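Side-chain contacts in aminoglycoside 6-adenylyltransferase (Bacillus subtilis, PDB 2PBE), which transfers the nucleotide of ATP or GTP to the 6-hydroxyl of streptomycin or streptidine, giving the bacterium resistance to streptomycin: residues A[240-245]-A[279-284]; A[197-202]-A[256-261]. All coordinates share one frame; numbering follows the deposited sequence.

Contact 1. Residues A[240-245]-A[279-284]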
# COMPACT_ATOMS: atom_id res chain seq x y z
N GLU A 240 -7.71 -12.39 25.09
CA GLU A 240 -6.85 -12.34 23.91
C GLU A 240 -7.13 -11.08 23.13
O GLU A 240 -6.25 -10.50 22.50
CB GLU A 240 -7.11 -13.55 23.02
CG GLU A 240 -6.70 -14.87 23.64
CD GLU A 240 -5.22 -14.91 23.98
OE1 GLU A 240 -4.41 -14.60 23.09
OE2 GLU A 240 -4.88 -15.25 25.13
N MSE A 241 -8.39 -10.68 23.18
CA MSE A 241 -8.82 -9.48 22.49
C MSE A 241 -8.24 -8.24 23.15
O MSE A 241 -7.80 -7.33 22.44
CB MSE A 241 -10.34 -9.41 22.48
CG MSE A 241 -10.96 -10.09 21.28
SE MSE A 241 -10.34 -9.28 19.59
CE MSE A 241 -11.50 -7.72 19.54
N TRP A 242 -8.26 -8.19 24.47
CA TRP A 242 -7.71 -7.04 25.18
C TRP A 242 -6.25 -6.91 24.79
O TRP A 242 -5.74 -5.81 24.61
CB TRP A 242 -7.82 -7.24 26.70
CG TRP A 242 -9.17 -6.94 27.30
CD1 TRP A 242 -10.07 -7.85 27.81
CD2 TRP A 242 -9.76 -5.65 27.48
NE1 TRP A 242 -11.18 -7.21 28.30
CE2 TRP A 242 -11.04 -5.86 28.12
CE3 TRP A 242 -9.36 -4.33 27.18
CZ2 TRP A 242 -11.91 -4.80 28.46
CZ3 TRP A 242 -10.22 -3.26 27.52
CH2 TRP A 242 -11.50 -3.51 28.16
N LYS A 243 -5.59 -8.07 24.67
CA LYS A 243 -4.19 -8.12 24.30
C LYS A 243 -4.00 -7.54 22.90
O LYS A 243 -3.16 -6.66 22.70
CB LYS A 243 -3.71 -9.58 24.38
CG LYS A 243 -2.22 -9.80 24.15
CD LYS A 243 -1.75 -11.20 24.56
CE LYS A 243 -2.39 -12.33 23.77
NZ LYS A 243 -1.76 -13.65 24.14
N SER A 244 -4.77 -8.01 21.94
CA SER A 244 -4.68 -7.51 20.58
C SER A 244 -4.83 -5.99 20.56
O SER A 244 -4.07 -5.29 19.91
CB SER A 244 -5.76 -8.12 19.70
OG SER A 244 -5.47 -9.48 19.39
N LEU A 245 -5.83 -5.49 21.30
CA LEU A 245 -6.11 -4.05 21.37
C LEU A 245 -4.97 -3.26 21.98
O LEU A 245 -4.57 -2.22 21.45
CB LEU A 245 -7.38 -3.80 22.17
CG LEU A 245 -7.74 -2.31 22.31
CD1 LEU A 245 -8.14 -1.73 20.96
CD2 LEU A 245 -8.87 -2.17 23.31
N GLU A 279 -8.06 2.10 30.67
CA GLU A 279 -7.36 1.54 31.81
C GLU A 279 -8.38 1.50 32.95
O GLU A 279 -8.44 0.53 33.70
CB GLU A 279 -6.16 2.41 32.19
CG GLU A 279 -4.88 1.61 32.48
CD GLU A 279 -3.59 2.43 32.28
OE1 GLU A 279 -3.48 3.55 32.83
OE2 GLU A 279 -2.68 1.94 31.57
N GLY A 280 -9.18 2.56 33.05
CA GLY A 280 -10.19 2.63 34.10
C GLY A 280 -11.15 1.47 34.05
O GLY A 280 -11.51 0.88 35.07
N ILE A 281 -11.56 1.12 32.84
CA ILE A 281 -12.51 0.03 32.62
C ILE A 281 -11.88 -1.37 32.69
O ILE A 281 -12.50 -2.30 33.21
CB ILE A 281 -13.21 0.25 31.26
CG1 ILE A 281 -14.11 1.49 31.39
CG2 ILE A 281 -13.99 -1.00 30.83
CD1 ILE A 281 -14.52 2.06 30.07
N TYR A 282 -10.66 -1.49 32.18
CA TYR A 282 -9.94 -2.76 32.18
C TYR A 282 -9.71 -3.30 33.60
O TYR A 282 -9.88 -4.49 33.85
CB TYR A 282 -8.60 -2.58 31.47
CG TYR A 282 -7.78 -3.85 31.39
CD1 TYR A 282 -8.19 -4.93 30.57
CD2 TYR A 282 -6.58 -3.99 32.15
CE1 TYR A 282 -7.44 -6.15 30.52
CE2 TYR A 282 -5.81 -5.21 32.10
CZ TYR A 282 -6.26 -6.28 31.28
OH TYR A 282 -5.57 -7.47 31.24
N CYS A 283 -9.32 -2.41 34.50
CA CYS A 283 -9.06 -2.78 35.89
C CYS A 283 -10.37 -2.96 36.65
O CYS A 283 -10.91 -4.07 36.75
CB CYS A 283 -8.22 -1.69 36.57
SG CYS A 283 -6.65 -1.26 35.75
N SER A 284 -10.89 -1.86 37.19
CA SER A 284 -12.14 -1.93 37.94
C SER A 284 -13.31 -2.36 37.05
O SER A 284 -13.07 -2.49 35.82
CB SER A 284 -12.42 -0.56 38.57
OG SER A 284 -12.04 0.49 37.69
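Tyr282 presents the edge of its phenol ring to the face of the Trp242 indole, a T-shaped (edge-to-face) aromatic pair. The planes of the tyrosine ring and the five-membered indole ring meet at 65°, with centroids 5.1 Å apart. Tyr282 CD1 does the closest touching, over the middle of the indole and 3.5 Å from Trp242 CD2 at the fusion of its two rings; Tyr282 CE1 follows beside it, 3.7 Å from Trp242 CG. A chi1 of -179° extends the tyrosine ring away from its own backbone nitrogen and across to Trp242, and the two side chains pass in opposite directions. Such a pair suits the polarity of the rings, since slightly positive C-H groups meet the electron-rich indole face.

The contact joins the start of helix 238-263 to the end of helix 270-283, the last helix of the chain, in the all-helical part of the fold. Trp242 is buried and rests also on Val169 and Leu172 of helix 151-173, a place where the broad apolar indole can serve two neighbouring helices at once. Tyr282 lies near the surface and makes a second edge-to-face pair with Phe246.

Further apolar contact is slight: Ile281 CG2 stands 4.4 Å from Trp242 CH2, at the far end of the indole. The branched isoleucine suits this margin, one methyl approaching the tryptophan while the end of its longer arm leads away.

Contact 2. Residues A[197-202]-A[256-261]; sequences AWHIAS and SKAVSE
His199 of helix 177-204 meets Ala258 and Val259 of helix 238-263: its CB touches Val259, while ND1 and CE1 share the methyl of Ala258. CB comes first, 3.9 Å from Val259 CG2, a methyl that also lies 3.8 Å from His199 CA and so packs against the helix backbone itself. The same CG2 sits at the edge of the imidazole, near its plane. Beyond CB, chi1 (178°) swings the imidazole out beside Ala258, and the ring's own rotation (chi2 60°) brings ND1 to 3.9 Å from Ala258 CB. CE1, the next ring atom, is 4.0 Å from the same Ala258 CB. ND1 also makes a hydrogen bond of 2.8 Å to a water, which is held more weakly by Ser202 OG and gives a weak bond to Ala258 O. This water is the polar link between the helices, where histidine and serine supply groups able to bind it. Valine's branch puts CG2 against the facing backbone, and alanine's single methyl fits beside the imidazole. Val259 CG2 also lies 4.3 Å from Trp198 CB.

Over 197-202 and 256-261 the axes run at 40°, 9.3 Å apart at closest. Around them, the His199 ring meets that of Tyr255, Val259 packs on Phe154 of helix 151-173 and Met195 of helix 177-204, and Trp198 touches Cys157 of helix 151-173, Pro149 and Ile146 of strand 145-146, at the outer edge of the mixed sheet.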
# COMPACT_ATOMS: atom_id res chain seq x y z
N ALA A 197 2.14 3.10 7.32
CA ALA A 197 2.40 3.40 5.92
C ALA A 197 2.92 4.83 5.80
O ALA A 197 3.85 5.09 5.03
CB ALA A 197 1.14 3.23 5.10
N TRP A 198 2.34 5.74 6.58
CA TRP A 198 2.76 7.14 6.55
C TRP A 198 4.21 7.26 7.03
O TRP A 198 4.95 8.15 6.61
CB TRP A 198 1.87 8.01 7.44
CG TRP A 198 0.51 8.40 6.85
CD1 TRP A 198 0.14 8.32 5.53
CD2 TRP A 198 -0.59 9.01 7.54
NE1 TRP A 198 -1.11 8.86 5.35
CE2 TRP A 198 -1.59 9.29 6.56
CE3 TRP A 198 -0.83 9.37 8.89
CZ2 TRP A 198 -2.83 9.91 6.89
CZ3 TRP A 198 -2.06 9.99 9.23
CH2 TRP A 198 -3.05 10.25 8.21
N HIS A 199 4.59 6.36 7.93
CA HIS A 199 5.96 6.35 8.43
C HIS A 199 6.89 5.91 7.29
O HIS A 199 7.93 6.52 7.06
CB HIS A 199 6.07 5.39 9.61
CG HIS A 199 7.45 5.28 10.17
ND1 HIS A 199 8.13 6.36 10.68
CD2 HIS A 199 8.29 4.22 10.26
CE1 HIS A 199 9.34 5.97 11.07
NE2 HIS A 199 9.46 4.68 10.82
N ILE A 200 6.51 4.85 6.57
CA ILE A 200 7.32 4.31 5.48
C ILE A 200 7.43 5.42 4.42
O ILE A 200 8.50 5.69 3.85
CB ILE A 200 6.65 3.01 4.87
CG1 ILE A 200 6.60 1.86 5.89
CG2 ILE A 200 7.41 2.57 3.65
CD1 ILE A 200 7.99 1.43 6.46
N ALA A 201 6.29 6.07 4.16
CA ALA A 201 6.24 7.18 3.20
C ALA A 201 7.16 8.34 3.59
O ALA A 201 7.60 9.12 2.74
CB ALA A 201 4.84 7.67 3.09
N SER A 202 7.42 8.45 4.89
CA SER A 202 8.29 9.49 5.41
C SER A 202 9.71 9.16 5.00
O SER A 202 10.39 10.03 4.49
CB SER A 202 8.18 9.55 6.93
OG SER A 202 9.02 10.57 7.46
N SER A 256 2.82 6.94 15.49
CA SER A 256 2.25 8.28 15.43
C SER A 256 3.26 9.24 16.05
O SER A 256 3.37 10.39 15.62
CB SER A 256 0.91 8.36 16.17
OG SER A 256 1.07 8.01 17.53
N LYS A 257 4.00 8.77 17.05
CA LYS A 257 5.04 9.59 17.68
C LYS A 257 6.15 9.80 16.65
O LYS A 257 6.64 10.90 16.46
CB LYS A 257 5.60 8.90 18.93
CG LYS A 257 4.69 9.04 20.13
CD LYS A 257 5.16 8.26 21.34
CE LYS A 257 4.15 8.39 22.49
NZ LYS A 257 4.53 7.59 23.68
N ALA A 258 6.51 8.71 15.98
CA ALA A 258 7.54 8.76 14.95
C ALA A 258 7.19 9.71 13.81
O ALA A 258 8.03 10.51 13.37
CB ALA A 258 7.75 7.38 14.41
N VAL A 259 5.95 9.64 13.35
CA VAL A 259 5.48 10.48 12.25
C VAL A 259 5.31 11.93 12.68
O VAL A 259 5.77 12.84 12.00
CB VAL A 259 4.13 9.94 11.70
CG1 VAL A 259 3.48 10.95 10.77
CG2 VAL A 259 4.35 8.63 10.95
N SER A 260 4.64 12.13 13.81
CA SER A 260 4.40 13.47 14.32
C SER A 260 5.71 14.18 14.52
O SER A 260 5.83 15.38 14.26
CB SER A 260 3.67 13.40 15.65
OG SER A 260 4.43 12.65 16.58
N GLU A 261 6.69 13.43 15.00
CA GLU A 261 8.00 13.99 15.27
C GLU A 261 8.71 14.39 13.98
O GLU A 261 9.26 15.49 13.89
CB GLU A 261 8.82 12.97 16.04
CG GLU A 261 10.11 13.52 16.59
CD GLU A 261 10.84 12.49 17.41
OE1 GLU A 261 10.20 11.90 18.32
OE2 GLU A 261 12.05 12.28 17.15
O HOH W 1 8.18 9.10 10.18

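Both contacts rest on helix 238-263, contact 1 near its beginning and contact 2 toward its end, with centres 26 Å apart and no touch between them. Each is partly buried. Contact 1 is the more peripheral, its centre about 30 Å from the centre of the chain against 15 Å, and pairs the shared helix with the last one, 270-283; contact 2 pairs it with helix 177-204, near the β-sheet strand 145-146. Their chemistry differs: an aromatic pair makes most of contact 1, whereas methyl groups, a histidine and a bridging water make contact 2. Helix 151-173 backs both, under a buried tryptophan in each case.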